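Local coordinates for nitroreductase family protein (Clostridium novyi, PDB 3G14) that probably acts as an oxidoreductase of the nitroreductase family, whose members typically use flavin to reduce their substrates and work as dimers, at the interface of chains A and B. Numbering follows the deposited sequence. Chains: chain A/B, Nitroreductase family protein.

The interface of chains A and B. Residues chain A 29, 32-33, 36; chain B 4-5, 8-9.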
loop_
_atom_site.group_PDB
_atom_site.type_symbol
_atom_site.label_atom_id
_atom_site.label_comp_id
_atom_site.label_asym_id
_atom_site.label_seq_id
_atom_site.Cartn_x
_atom_site.Cartn_y
_atom_site.Cartn_z
ATOM N N LYS A 29 -9.822 -11.691 -10.730
ATOM C CA LYS A 29 -8.791 -12.256 -9.829
ATOM C C LYS A 29 -7.999 -11.097 -9.217
ATOM O O LYS A 29 -7.744 -11.074 -8.022
ATOM C CB LYS A 29 -7.879 -13.193 -10.629
ATOM C CG LYS A 29 -7.321 -14.369 -9.903
ATOM C CD LYS A 29 -6.795 -15.372 -10.925
ATOM N N ASP A 32 -10.201 -9.417 -6.626
ATOM C CA ASP A 32 -10.147 -10.309 -5.473
ATOM C C ASP A 32 -8.897 -10.102 -4.603
ATOM O O ASP A 32 -8.976 -10.047 -3.388
ATOM C CB ASP A 32 -10.185 -11.774 -5.885
ATOM C CG ASP A 32 -10.213 -12.686 -4.688
ATOM O OD1 ASP A 32 -11.214 -12.665 -3.966
ATOM O OD2 ASP A 32 -9.239 -13.382 -4.448
HETATM N N MSE A 33 -7.739 -10.012 -5.240
HETATM C CA MSE A 33 -6.504 -9.714 -4.519
HETATM C C MSE A 33 -6.618 -8.406 -3.696
HETATM O O MSE A 33 -6.196 -8.344 -2.539
HETATM C CB MSE A 33 -5.311 -9.729 -5.480
HETATM C CG MSE A 33 -4.915 -11.195 -5.865
HETATM SE SE MSE A 33 -3.676 -11.059 -7.297
HETATM C CE MSE A 33 -3.968 -12.766 -8.270
ATOM N N ARG A 36 -8.792 -8.878 -0.534
ATOM C CA ARG A 36 -8.081 -9.582 0.541
ATOM C C ARG A 36 -7.039 -8.670 1.240
ATOM O O ARG A 36 -6.289 -9.119 2.100
ATOM C CB ARG A 36 -7.411 -10.811 -0.048
ATOM C CG ARG A 36 -8.403 -11.886 -0.521
ATOM C CD ARG A 36 -7.644 -12.987 -1.248
ATOM N NE ARG A 36 -8.547 -13.948 -1.885
ATOM C CZ ARG A 36 -9.025 -15.045 -1.307
ATOM N NH1 ARG A 36 -8.677 -15.376 -0.089
ATOM N NH2 ARG A 36 -9.844 -15.840 -1.974
ATOM N N PHE B 4 2.659 -15.992 -6.047
ATOM C CA PHE B 4 2.179 -14.663 -5.723
ATOM C C PHE B 4 0.774 -14.662 -5.103
ATOM O O PHE B 4 0.569 -14.118 -4.032
ATOM C CB PHE B 4 2.196 -13.729 -6.962
ATOM C CG PHE B 4 1.632 -12.386 -6.665
ATOM C CD1 PHE B 4 2.411 -11.412 -6.079
ATOM C CD2 PHE B 4 0.286 -12.110 -6.910
ATOM C CE1 PHE B 4 1.863 -10.192 -5.743
ATOM C CE2 PHE B 4 -0.234 -10.878 -6.585
ATOM C CZ PHE B 4 0.549 -9.942 -6.015
ATOM N N TYR B 5 -0.199 -15.279 -5.777
ATOM C CA TYR B 5 -1.573 -15.284 -5.280
ATOM C C TYR B 5 -1.678 -16.009 -3.920
ATOM O O TYR B 5 -2.414 -15.570 -3.019
ATOM C CB TYR B 5 -2.498 -15.899 -6.338
ATOM C CG TYR B 5 -3.988 -15.623 -6.197
ATOM C CD1 TYR B 5 -4.492 -14.543 -5.452
ATOM C CD2 TYR B 5 -4.902 -16.421 -6.874
ATOM C CE1 TYR B 5 -5.879 -14.290 -5.372
ATOM C CE2 TYR B 5 -6.269 -16.184 -6.802
ATOM C CZ TYR B 5 -6.755 -15.123 -6.053
ATOM O OH TYR B 5 -8.122 -14.953 -6.012
ATOM N N ILE B 8 -0.889 -13.588 -1.225
ATOM C CA ILE B 8 -2.006 -12.684 -0.943
ATOM C C ILE B 8 -3.045 -13.389 -0.061
ATOM O O ILE B 8 -3.585 -12.780 0.851
ATOM C CB ILE B 8 -2.684 -12.205 -2.273
ATOM C CG1 ILE B 8 -1.630 -11.501 -3.141
ATOM C CG2 ILE B 8 -3.960 -11.338 -1.979
ATOM C CD1 ILE B 8 -1.039 -10.179 -2.566
ATOM N N LYS B 9 -3.328 -14.655 -0.393
ATOM C CA LYS B 9 -4.310 -15.454 0.319
ATOM C C LYS B 9 -3.863 -15.805 1.715
ATOM O O LYS B 9 -4.698 -15.883 2.623
ATOM C CB LYS B 9 -4.655 -16.733 -0.446
ATOM C CG LYS B 9 -5.471 -16.494 -1.695
ATOM C CD LYS B 9 -5.799 -17.791 -2.383
ATOM C CE LYS B 9 -6.324 -17.536 -3.759
ATOM N NZ LYS B 9 -6.709 -18.814 -4.440
HETATM O O HOH W 1 -3.708 -10.063 1.437
HETATM O O HOH W 2 -7.349 -14.221 2.194
#
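A:Lys29, A:Asp32 and A:Met33, in the second half of helix 24-35, meet B:Tyr5 of the short N-terminal helix 4-10, while A:Arg36, in the loop just past the C-terminal end of helix 24-35, faces B:Ile8 and B:Lys9. With CG anti to the backbone N (chi1 -162°), B:Tyr5 points its ring away from its own helix to chain A, and its phenol OH donates to A:Asp32 OD2 at 2.5 Å, from above the carboxylate plane; carboxylate and ring stand nearly perpendicular. From the opposite face of the carboxylate, A:Arg36 NE donates to the same oxygen at 2.7 Å in an almost straight bond (177° at H), with the acceptor in the guanidinium plane. This salt bridge within chain A probably helps to position the acceptor for the tyrosine, and the two donors probably favour a charged carboxylate. The tyrosine ring is sandwiched: the methyl CE of selenomethionine A:Met33 lies over one face, 3.7 Å from the centroid, and B:Lys9 CE covers the other. One bond before this methyl, the selenium of the extended chain meets the ring edge of B:Phe4 in plane, CE2 to SE 3.5 Å. A:Lys29, its side chain modelled incompletely, brings CG to 3.7 Å from B:Tyr5 CE2. B:Lys9 also lays its CG over one face of the A:Arg36 guanidinium, near the rim. Water 1 links the carbonyls of A:Arg36 and B:Ile8, at 2.8 Å from each O. Repeated by the two-fold symmetry, this mixed polar and apolar patch helps hold together what is likely the family's functional dimer.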